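Long-range contacts in Blr6230 protein (Bradyrhizobium diazoefficiens USDA 110, PDB 5NGG), which probably hydrolyses beta-lactam antibiotics as a zinc-dependent metallo-beta-lactamase of subclass B3: residues Leu43-Ile47 / Met186-Asp190; Tyr49-Asp53 / Gly78-Asp82; Gly124-Leu130 / Ser178-Thr182; Phe110-Lys114 / Pro148-Asp153. All blocks are in the same frame, centred on the assembly; numbering follows the deposited sequence.

Contact 1: Leu43-Ile47 / Met186-Asp190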
loop_
_atom_site.group_PDB
_atom_site.type_symbol
_atom_site.label_atom_id
_atom_site.label_comp_id
_atom_site.label_asym_id
_atom_site.label_seq_id
_atom_site.Cartn_x
_atom_site.Cartn_y
_atom_site.Cartn_z
ATOM N N LEU A 43 3.083 -7.969 13.790
ATOM C CA LEU A 43 2.072 -8.662 13.011
ATOM C C LEU A 43 2.497 -10.114 12.723
ATOM O O LEU A 43 1.762 -11.058 13.048
ATOM C CB LEU A 43 1.762 -7.814 11.767
ATOM C CG LEU A 43 0.587 -8.252 10.926
ATOM C CD1 LEU A 43 0.032 -7.053 10.124
ATOM C CD2 LEU A 43 0.964 -9.384 9.966
ATOM N N ILE A 44 3.655 -10.304 12.089
ATOM C CA ILE A 44 4.236 -11.645 11.906
ATOM C C ILE A 44 5.741 -11.474 11.746
ATOM O O ILE A 44 6.199 -10.625 11.007
ATOM C CB ILE A 44 3.618 -12.412 10.712
ATOM C CG1 ILE A 44 4.110 -13.867 10.708
ATOM C CG2 ILE A 44 3.861 -11.706 9.364
ATOM C CD1 ILE A 44 3.292 -14.784 9.805
ATOM N N ASP A 45 6.498 -12.248 12.512
ATOM C CA ASP A 45 7.961 -12.275 12.431
ATOM C C ASP A 45 8.482 -10.821 12.496
ATOM O O ASP A 45 8.236 -10.139 13.500
ATOM C CB ASP A 45 8.399 -13.070 11.201
ATOM C CG ASP A 45 9.866 -13.470 11.217
ATOM O OD1 ASP A 45 10.593 -13.212 12.213
ATOM O OD2 ASP A 45 10.296 -14.064 10.191
ATOM N N ASN A 46 9.199 -10.355 11.471
ATOM C CA ASN A 46 9.827 -9.041 11.481
ATOM C C ASN A 46 8.993 -7.932 10.837
ATOM O O ASN A 46 9.528 -6.879 10.538
ATOM C CB ASN A 46 11.230 -9.111 10.873
ATOM C CG ASN A 46 11.279 -9.576 9.438
ATOM O OD1 ASN A 46 10.455 -10.385 8.992
ATOM N ND2 ASN A 46 12.310 -9.130 8.729
ATOM N N ILE A 47 7.690 -8.158 10.676
ATOM C CA ILE A 47 6.740 -7.186 10.123
ATOM C C ILE A 47 5.892 -6.623 11.267
ATOM O O ILE A 47 5.216 -7.386 11.974
ATOM C CB ILE A 47 5.828 -7.788 9.043
ATOM C CG1 ILE A 47 6.629 -8.363 7.877
ATOM C CG2 ILE A 47 4.835 -6.730 8.561
ATOM C CD1 ILE A 47 5.813 -9.145 6.885
ATOM N N MET A 186 7.593 -11.025 0.274
ATOM C CA MET A 186 8.734 -11.418 1.122
ATOM C C MET A 186 8.392 -12.640 1.933
ATOM O O MET A 186 7.232 -12.955 2.153
ATOM C CB MET A 186 9.224 -10.304 2.042
ATOM C CG MET A 186 8.240 -9.874 3.108
ATOM S SD MET A 186 8.937 -8.678 4.278
ATOM C CE MET A 186 9.916 -9.766 5.308
ATOM N N THR A 187 9.440 -13.344 2.345
ATOM C CA THR A 187 9.292 -14.532 3.155
ATOM C C THR A 187 9.505 -14.178 4.634
ATOM O O THR A 187 10.434 -13.428 5.000
ATOM C CB THR A 187 10.356 -15.563 2.761
ATOM O OG1 THR A 187 10.252 -15.784 1.358
ATOM C CG2 THR A 187 10.203 -16.878 3.513
ATOM N N VAL A 188 8.661 -14.776 5.473
ATOM C CA VAL A 188 8.802 -14.709 6.938
ATOM C C VAL A 188 8.804 -16.119 7.493
ATOM O O VAL A 188 8.476 -17.080 6.775
ATOM C CB VAL A 188 7.673 -13.864 7.619
ATOM C CG1 VAL A 188 7.730 -12.420 7.136
ATOM C CG2 VAL A 188 6.298 -14.474 7.387
ATOM N N LYS A 189 9.128 -16.235 8.775
ATOM C CA LYS A 189 9.014 -17.487 9.495
ATOM C C LYS A 189 7.758 -17.488 10.343
ATOM O O LYS A 189 7.421 -16.491 11.000
ATOM C CB LYS A 189 10.193 -17.687 10.436
ATOM C CG LYS A 189 11.552 -17.637 9.785
ATOM C CD LYS A 189 11.730 -18.599 8.634
ATOM C CE LYS A 189 11.491 -20.036 9.026
ATOM N NZ LYS A 189 11.976 -20.982 7.980
ATOM N N ASP A 190 7.115 -18.644 10.366
ATOM C CA ASP A 190 6.102 -18.973 11.336
ATOM C C ASP A 190 6.579 -20.273 11.979
ATOM O O ASP A 190 6.531 -21.352 11.363
ATOM C CB ASP A 190 4.775 -19.171 10.633
ATOM C CG ASP A 190 3.694 -19.577 11.572
ATOM O OD1 ASP A 190 3.456 -18.834 12.542
ATOM O OD2 ASP A 190 3.093 -20.640 11.349
HETATM O O HOH W 1 6.235 -15.293 13.079
HETATM O O HOH W 2 11.709 -12.102 7.139
#
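Val188 packs against the turn made by Ile44-Ile47, its CG2 3.9 Å from Ile44 CD1 and its CG1 3.8 Å from Ile47 CD1. Met186 widens this apolar patch, with SD 4.1 Å from Ile47 CD1. The polar tie comes from Asp45, whose OD2 accepts a nearly linear hydrogen bond from Lys189 N at 2.8 Å, so a side chain of the turn engages the backbone of strand 182-190. Two waters bridge the segments: one joins Asp45 N, weakly, to Lys189 O, and the other donates to Asn46 OD1 and Thr187 O. Asn46 ND2 is held separately by Lys61 O, while Lys189 NZ turns to Asp194. The turn is type II', with Asp45 at positive phi and Ile47 N bonded to Ile44 O at 2.9 Å; opposite Ile47 the strand carries an extra residue, Leu43 and Ile44 forming a classic beta bulge. A bulged hairpin of one sheet thus packs on a strand of the other, as in the αββα sandwich of metallo-beta-lactamases.

Contact 2: Tyr49-Asp53 / Gly78-Asp82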
loop_
_atom_site.group_PDB
_atom_site.type_symbol
_atom_site.label_atom_id
_atom_site.label_comp_id
_atom_site.label_asym_id
_atom_site.label_seq_id
_atom_site.Cartn_x
_atom_site.Cartn_y
_atom_site.Cartn_z
ATOM N N TYR A 49 3.035 -3.507 12.397
ATOM C CA TYR A 49 2.024 -2.532 11.962
ATOM C C TYR A 49 2.203 -1.248 12.752
ATOM O O TYR A 49 2.217 -1.292 13.981
ATOM C CB TYR A 49 0.616 -3.107 12.205
ATOM C CG TYR A 49 -0.490 -2.267 11.619
ATOM C CD1 TYR A 49 -1.008 -1.162 12.302
ATOM C CD2 TYR A 49 -1.024 -2.562 10.381
ATOM C CE1 TYR A 49 -2.015 -0.364 11.761
ATOM C CE2 TYR A 49 -2.046 -1.770 9.837
ATOM C CZ TYR A 49 -2.532 -0.670 10.510
ATOM O OH TYR A 49 -3.523 0.056 9.895
ATOM N N VAL A 50 2.344 -0.106 12.061
ATOM C CA VAL A 50 2.519 1.221 12.676
ATOM C C VAL A 50 1.583 2.265 12.055
ATOM O O VAL A 50 1.806 3.476 12.191
ATOM C CB VAL A 50 3.992 1.705 12.640
ATOM C CG1 VAL A 50 4.886 0.788 13.459
ATOM C CG2 VAL A 50 4.506 1.801 11.213
ATOM N N GLY A 51 0.527 1.807 11.373
ATOM C CA GLY A 51 -0.400 2.721 10.692
ATOM C C GLY A 51 -1.494 3.262 11.600
ATOM O O GLY A 51 -1.410 3.260 12.838
ATOM N N THR A 52 -2.534 3.769 10.952
ATOM C CA THR A 52 -3.685 4.356 11.615
ATOM C C THR A 52 -4.819 3.331 11.586
ATOM O O THR A 52 -4.665 2.205 11.109
ATOM C CB THR A 52 -4.101 5.674 10.934
ATOM O OG1 THR A 52 -4.653 5.356 9.667
ATOM C CG2 THR A 52 -2.918 6.631 10.770
ATOM N N ASP A 53 -5.988 3.738 12.092
ATOM C CA ASP A 53 -7.147 2.874 11.985
ATOM C C ASP A 53 -7.636 2.616 10.548
ATOM O O ASP A 53 -8.340 1.642 10.313
ATOM C CB ASP A 53 -8.266 3.443 12.886
ATOM C CG ASP A 53 -9.440 2.533 13.023
ATOM O OD1 ASP A 53 -9.242 1.298 13.114
ATOM O OD2 ASP A 53 -10.564 3.074 13.070
ATOM N N GLY A 78 3.653 12.721 11.956
ATOM C CA GLY A 78 4.030 12.681 13.352
ATOM C C GLY A 78 3.488 11.481 14.096
ATOM O O GLY A 78 4.180 10.898 14.906
ATOM N N MET A 79 2.234 11.132 13.831
ATOM C CA MET A 79 1.607 9.947 14.392
ATOM C C MET A 79 2.362 8.667 14.004
ATOM O O MET A 79 2.596 7.798 14.826
ATOM C CB MET A 79 0.141 9.832 13.978
ATOM C CG MET A 79 -0.501 8.545 14.440
ATOM S SD MET A 79 -2.230 8.419 13.983
ATOM C CE MET A 79 -2.957 9.474 15.225
ATOM N N ILE A 80 2.698 8.527 12.729
ATOM C CA ILE A 80 3.446 7.364 12.283
ATOM C C ILE A 80 4.793 7.290 13.002
ATOM O O ILE A 80 5.179 6.224 13.484
ATOM C CB ILE A 80 3.627 7.373 10.745
ATOM C CG1 ILE A 80 2.281 7.404 9.986
ATOM C CG2 ILE A 80 4.459 6.184 10.298
ATOM C CD1 ILE A 80 1.238 6.381 10.391
ATOM N N LYS A 81 5.504 8.411 13.072
ATOM C CA LYS A 81 6.803 8.430 13.741
ATOM C C LYS A 81 6.637 8.040 15.219
ATOM O O LYS A 81 7.473 7.306 15.784
ATOM C CB LYS A 81 7.472 9.805 13.558
ATOM C CG LYS A 81 7.963 10.063 12.137
ATOM C CD LYS A 81 8.943 11.215 12.000
ATOM C CE LYS A 81 8.275 12.548 12.112
ATOM N NZ LYS A 81 9.232 13.657 11.823
ATOM N N ASP A 82 5.557 8.521 15.837
ATOM C CA ASP A 82 5.240 8.166 17.220
ATOM C C ASP A 82 4.992 6.661 17.391
ATOM O O ASP A 82 5.510 6.058 18.350
ATOM C CB ASP A 82 4.047 8.985 17.734
ATOM C CG ASP A 82 4.405 10.427 18.074
ATOM O OD1 ASP A 82 5.602 10.774 18.149
ATOM O OD2 ASP A 82 3.463 11.221 18.278
#
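This is a small, buried van der Waals contact between the loop that follows strand 47-49 and helix 77-86, which lies over the seven-stranded sheet. The two segments cover 188 Å² in all, and their backbones come nearest at Val50 and Ile80, with CA atoms 6.2 Å apart. Ile80 does most of the work. Its CD1 reaches the loop backbone, 3.5 Å from Val50 O and 4.0 Å from Gly51 CA, and also lies 4.2 Å from Thr52 CG2, while its CG2 meets Val50 CG2 more loosely at 4.5 Å. The preceding residue, Met79, brings SD to within 3.7 Å of Thr52 CG2, so the threonine methyl touches both helix residues. The hydroxyl of Thr52 is engaged elsewhere, with Trp34 O among its partners, and Val50 O is bonded to Asn83 ND2 further along the helix. Tyr49 OH donates to Thr52 O at 2.7 Å, bracing the loop from within; a side chain on Gly51 would crowd that hydroxyl. Lys81 points its CB away from the loop and pairs with Glu112 and Glu116. The contact seats helix 77-86 of the outer helical layer on the loop between strands 47-49 and 58-62, as in the αββα metallo-beta-lactamase fold.

Contact 3: Gly124-Leu130 / Ser178-Thr182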
loop_
_atom_site.group_PDB
_atom_site.type_symbol
_atom_site.label_atom_id
_atom_site.label_comp_id
_atom_site.label_asym_id
_atom_site.label_seq_id
_atom_site.Cartn_x
_atom_site.Cartn_y
_atom_site.Cartn_z
ATOM N N GLY A 124 7.572 1.696 -7.939
ATOM C CA GLY A 124 7.312 1.269 -9.300
ATOM C C GLY A 124 7.627 2.367 -10.300
ATOM O O GLY A 124 7.217 3.528 -10.143
ATOM N N GLU A 125 8.297 1.990 -11.386
ATOM C CA GLU A 125 8.761 2.973 -12.373
ATOM C C GLU A 125 7.650 3.880 -12.904
ATOM O O GLU A 125 7.859 5.079 -13.066
ATOM C CB GLU A 125 9.430 2.247 -13.541
ATOM C CG GLU A 125 9.912 3.131 -14.685
ATOM C CD GLU A 125 10.607 2.335 -15.775
ATOM O OE1 GLU A 125 11.498 1.522 -15.449
ATOM O OE2 GLU A 125 10.262 2.524 -16.960
ATOM N N ARG A 126 6.464 3.336 -13.157
ATOM C CA ARG A 126 5.418 4.167 -13.771
ATOM C C ARG A 126 4.762 5.125 -12.776
ATOM O O ARG A 126 4.039 6.031 -13.173
ATOM C CB ARG A 126 4.380 3.316 -14.474
ATOM C CG ARG A 126 4.970 2.566 -15.676
ATOM C CD ARG A 126 3.923 2.255 -16.724
ATOM N NE ARG A 126 2.835 1.484 -16.172
ATOM C CZ ARG A 126 1.658 1.250 -16.747
ATOM N NH1 ARG A 126 0.759 0.546 -16.090
ATOM N NH2 ARG A 126 1.360 1.698 -17.961
ATOM N N ASP A 127 5.011 4.930 -11.480
ATOM C CA ASP A 127 4.595 5.901 -10.463
ATOM C C ASP A 127 5.623 6.997 -10.199
ATOM O O ASP A 127 5.328 7.961 -9.473
ATOM C CB ASP A 127 4.192 5.224 -9.143
ATOM C CG ASP A 127 2.706 4.804 -9.088
ATOM O OD1 ASP A 127 1.971 4.982 -10.077
ATOM O OD2 ASP A 127 2.303 4.257 -8.042
ATOM N N LYS A 128 6.828 6.868 -10.740
ATOM C CA LYS A 128 7.864 7.860 -10.500
ATOM C C LYS A 128 7.401 9.303 -10.834
ATOM O O LYS A 128 7.628 10.223 -10.029
ATOM C CB LYS A 128 9.144 7.483 -11.243
ATOM C CG LYS A 128 10.288 8.464 -11.067
ATOM C CD LYS A 128 11.588 7.948 -11.670
ATOM C CE LYS A 128 12.713 8.980 -11.657
ATOM N NZ LYS A 128 13.910 8.481 -12.379
ATOM N N PRO A 129 6.713 9.525 -11.967
ATOM C CA PRO A 129 6.302 10.918 -12.233
ATOM C C PRO A 129 5.314 11.473 -11.209
ATOM O O PRO A 129 5.329 12.667 -10.913
ATOM C CB PRO A 129 5.654 10.860 -13.623
ATOM C CG PRO A 129 6.150 9.604 -14.238
ATOM C CD PRO A 129 6.460 8.648 -13.128
ATOM N N LEU A 130 4.465 10.590 -10.672
ATOM C CA LEU A 130 3.477 10.975 -9.648
ATOM C C LEU A 130 4.175 11.360 -8.347
ATOM O O LEU A 130 3.870 12.380 -7.726
ATOM C CB LEU A 130 2.498 9.830 -9.381
ATOM C CG LEU A 130 1.351 9.573 -10.357
ATOM C CD1 LEU A 130 1.815 9.287 -11.771
ATOM C CD2 LEU A 130 0.516 8.409 -9.830
ATOM N N SER A 178 -3.050 2.517 -9.567
ATOM C CA SER A 178 -2.155 3.546 -10.087
ATOM C C SER A 178 -1.335 2.894 -11.195
ATOM O O SER A 178 -1.246 1.659 -11.253
ATOM C CB SER A 178 -1.239 4.106 -8.991
ATOM O OG SER A 178 -0.203 3.178 -8.666
ATOM N N PRO A 179 -0.705 3.698 -12.057
ATOM C CA PRO A 179 0.039 3.081 -13.159
ATOM C C PRO A 179 1.260 2.266 -12.723
ATOM O O PRO A 179 1.628 1.302 -13.409
ATOM C CB PRO A 179 0.406 4.267 -14.064
ATOM C CG PRO A 179 0.328 5.452 -13.180
ATOM C CD PRO A 179 -0.773 5.167 -12.203
ATOM N N GLY A 180 1.870 2.668 -11.618
ATOM C CA GLY A 180 3.068 2.020 -11.085
ATOM C C GLY A 180 2.839 1.224 -9.812
ATOM O O GLY A 180 3.810 0.889 -9.132
ATOM N N CYS A 181 1.585 0.862 -9.532
ATOM C CA CYS A 181 1.204 0.117 -8.330
ATOM C C CYS A 181 2.046 -1.180 -8.252
ATOM O O CYS A 181 2.050 -1.972 -9.227
ATOM C CB CYS A 181 -0.296 -0.198 -8.464
ATOM S SG CYS A 181 -1.328 -0.383 -6.990
ATOM N N THR A 182 2.756 -1.338 -7.132
ATOM C CA THR A 182 3.707 -2.429 -6.940
ATOM C C THR A 182 3.336 -3.183 -5.681
ATOM O O THR A 182 3.258 -2.609 -4.591
ATOM C CB THR A 182 5.134 -1.878 -6.827
ATOM O OG1 THR A 182 5.444 -1.136 -8.026
ATOM C CG2 THR A 182 6.157 -2.992 -6.657
#
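Asp127 clamps the turn at Ser178-Cys181 with both carboxylate oxygens: OD1 accepts from Gly180 N at 2.8 Å and OD2 from Ser178 OG at 2.8 Å. OD2 is also bonded to Ala102 N, between the zinc ligands His101 and His103. Arg126 adds two weak bonds to one carbonyl, from NE (3.0 Å) and NH1 (2.9 Å) to Pro179 O, while NH1 forms a salt bridge with Asp222; Pro179 CB lies over one face of the guanidinium. Further out, Leu130 CD2 packs on Pro179 CD at 4.2 Å. Gly124 and Gly180 permit a close backbone approach: Gly124 CA is 3.5 Å from Gly180 O in a CA-H...O contact and 3.3 Å from Thr182 OG1, and a CB on either glycine would clash. The type I turn directly follows the zinc ligand His177 and is tied by the Cys181-Cys201 disulfide. The contact joins the link from strand 120-124 of the seven-stranded sheet to helix 128-133 with the turn before strand 182-190 of the five-stranded sheet, beside the zinc site.

Contact 4: Phe110-Lys114 / Pro148-Asp153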
loop_
_atom_site.group_PDB
_atom_site.type_symbol
_atom_site.label_atom_id
_atom_site.label_comp_id
_atom_site.label_asym_id
_atom_site.label_seq_id
_atom_site.Cartn_x
_atom_site.Cartn_y
_atom_site.Cartn_z
ATOM N N PHE A 110 6.571 10.766 2.881
ATOM C CA PHE A 110 7.832 10.365 2.262
ATOM C C PHE A 110 8.898 11.467 2.251
ATOM O O PHE A 110 10.053 11.211 2.610
ATOM C CB PHE A 110 7.625 9.888 0.819
ATOM C CG PHE A 110 6.981 8.518 0.671
ATOM C CD1 PHE A 110 6.828 7.627 1.712
ATOM C CD2 PHE A 110 6.573 8.105 -0.588
ATOM C CE1 PHE A 110 6.264 6.371 1.501
ATOM C CE2 PHE A 110 6.028 6.856 -0.793
ATOM C CZ PHE A 110 5.884 5.984 0.248
ATOM N N ALA A 111 8.545 12.668 1.789
ATOM C CA ALA A 111 9.549 13.722 1.709
ATOM C C ALA A 111 10.151 14.018 3.082
ATOM O O ALA A 111 11.386 14.193 3.235
ATOM C CB ALA A 111 8.950 14.970 1.091
ATOM N N GLU A 112 9.287 14.057 4.096
ATOM C CA GLU A 112 9.723 14.364 5.451
ATOM C C GLU A 112 10.641 13.284 6.000
ATOM O O GLU A 112 11.724 13.573 6.543
ATOM C CB GLU A 112 8.523 14.540 6.363
ATOM C CG GLU A 112 8.884 14.784 7.812
ATOM C CD GLU A 112 7.727 15.220 8.665
ATOM O OE1 GLU A 112 6.758 15.810 8.139
ATOM O OE2 GLU A 112 7.806 15.028 9.895
ATOM N N ILE A 113 10.205 12.036 5.895
ATOM C CA ILE A 113 10.999 10.954 6.462
ATOM C C ILE A 113 12.312 10.780 5.685
ATOM O O ILE A 113 13.352 10.533 6.293
ATOM C CB ILE A 113 10.175 9.655 6.625
ATOM C CG1 ILE A 113 9.154 9.868 7.756
ATOM C CG2 ILE A 113 11.072 8.462 6.955
ATOM C CD1 ILE A 113 8.055 8.834 7.851
ATOM N N LYS A 114 12.281 10.897 4.354
ATOM C CA LYS A 114 13.499 10.783 3.574
ATOM C C LYS A 114 14.531 11.844 3.983
ATOM O O LYS A 114 15.722 11.546 4.122
ATOM C CB LYS A 114 13.166 10.875 2.090
ATOM C CG LYS A 114 14.369 10.749 1.188
ATOM C CD LYS A 114 13.954 10.489 -0.241
ATOM C CE LYS A 114 15.188 10.288 -1.082
ATOM N NZ LYS A 114 14.891 10.418 -2.528
ATOM N N PRO A 148 3.668 16.270 -0.670
ATOM C CA PRO A 148 5.030 16.816 -0.874
ATOM C C PRO A 148 5.858 15.933 -1.803
ATOM O O PRO A 148 6.015 14.747 -1.566
ATOM C CB PRO A 148 5.604 16.871 0.546
ATOM C CG PRO A 148 4.406 16.939 1.439
ATOM C CD PRO A 148 3.394 16.050 0.763
ATOM N N ALA A 149 6.352 16.531 -2.880
ATOM C CA ALA A 149 7.058 15.792 -3.928
ATOM C C ALA A 149 8.335 15.176 -3.370
ATOM O O ALA A 149 9.020 15.755 -2.520
ATOM C CB ALA A 149 7.355 16.700 -5.119
ATOM N N VAL A 150 8.661 13.994 -3.880
ATOM C CA VAL A 150 9.808 13.242 -3.385
ATOM C C VAL A 150 10.505 12.542 -4.544
ATOM O O VAL A 150 9.830 11.994 -5.444
ATOM C CB VAL A 150 9.324 12.237 -2.283
ATOM C CG1 VAL A 150 8.295 11.237 -2.812
ATOM C CG2 VAL A 150 10.480 11.569 -1.577
ATOM N N LYS A 151 11.838 12.528 -4.503
ATOM C CA LYS A 151 12.625 11.870 -5.538
ATOM C C LYS A 151 12.700 10.363 -5.311
ATOM O O LYS A 151 12.841 9.890 -4.175
ATOM C CB LYS A 151 14.021 12.475 -5.607
ATOM C CG LYS A 151 13.961 13.932 -6.029
ATOM C CD LYS A 151 15.326 14.528 -6.291
ATOM C CE LYS A 151 15.197 15.806 -7.100
ATOM N NZ LYS A 151 14.971 15.544 -8.550
ATOM N N VAL A 152 12.607 9.620 -6.410
ATOM C CA VAL A 152 12.694 8.177 -6.371
ATOM C C VAL A 152 14.155 7.802 -6.623
ATOM O O VAL A 152 14.747 8.180 -7.645
ATOM C CB VAL A 152 11.767 7.543 -7.426
ATOM C CG1 VAL A 152 11.977 6.035 -7.512
ATOM C CG2 VAL A 152 10.312 7.869 -7.119
ATOM N N ASP A 153 14.733 7.040 -5.707
ATOM C CA ASP A 153 16.127 6.600 -5.825
ATOM C C ASP A 153 16.292 5.338 -6.667
ATOM O O ASP A 153 17.335 5.154 -7.302
ATOM C CB ASP A 153 16.738 6.431 -4.453
ATOM C CG ASP A 153 16.732 7.717 -3.681
ATOM O OD1 ASP A 153 17.564 8.581 -3.996
ATOM O OD2 ASP A 153 15.882 7.883 -2.778
HETATM O O HOH W 3 5.859 13.244 0.792
#
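Val150 is the main bump on the 148-153 segment, and it fits against a hollow on helix 110-117 formed by Phe110, Ala111 and Lys114. Its CG1 lies 3.9 Å from Phe110 CB and at the edge of that ring, near its plane, while its CG2 sits 4.0 Å from Ala111 N and 3.9 Å from Lys114 CD. The small Ala111 lets the extended segment come close, with the CA atoms of Ala111 and Val150 5.1 Å apart; Ala111 CB meets Pro148 CB at 3.9 Å and Ala149 O at 3.7 Å. Between the Pro148 carbonyl and the first turn of the helix a water fills the gap, accepting from Ala111 N and donating to Pro148 O. In the αββα metallo-beta-lactamase fold, this helix covers the seven-stranded sheet, and the 148-153 segment leads into the edge strand 154-156. The Phe110 ring dips inward onto Leu121, Leu131 and Ile97. At the other end, Lys114 reaches across to the segment, extended with chi1 to chi4 all t, its aliphatic part beside Val150, so that NZ meets both Lys151 O and Asp153 OD2 at 2.7 Å, the latter a salt bridge. Asp153 OD2 is also bonded to Leu121 N.

Along the chain, contact 1 closes a loop that encloses the other three; contact 2 comes first within it, and contacts 3 and 4 then cross, their segments alternating. Contact 1 joins the two sheets at one end, its centre about 26 Å from that of contact 3. Contacts 2 and 4 (centres about 18 Å apart) belong to the helical layer over the seven-stranded sheet, and a salt bridge of 2.8 Å from Lys81 NZ (contact 2) to Glu112 OE2 (contact 4) joins them. Contacts 3 and 4, whose centres are about 14 Å apart, meet through Lys128 CG and Val152 CG2 at 4.0 Å. Contacts 1 and 3 thus bridge the two sheet layers at separate places, contact 3 next to the zinc ligand His177.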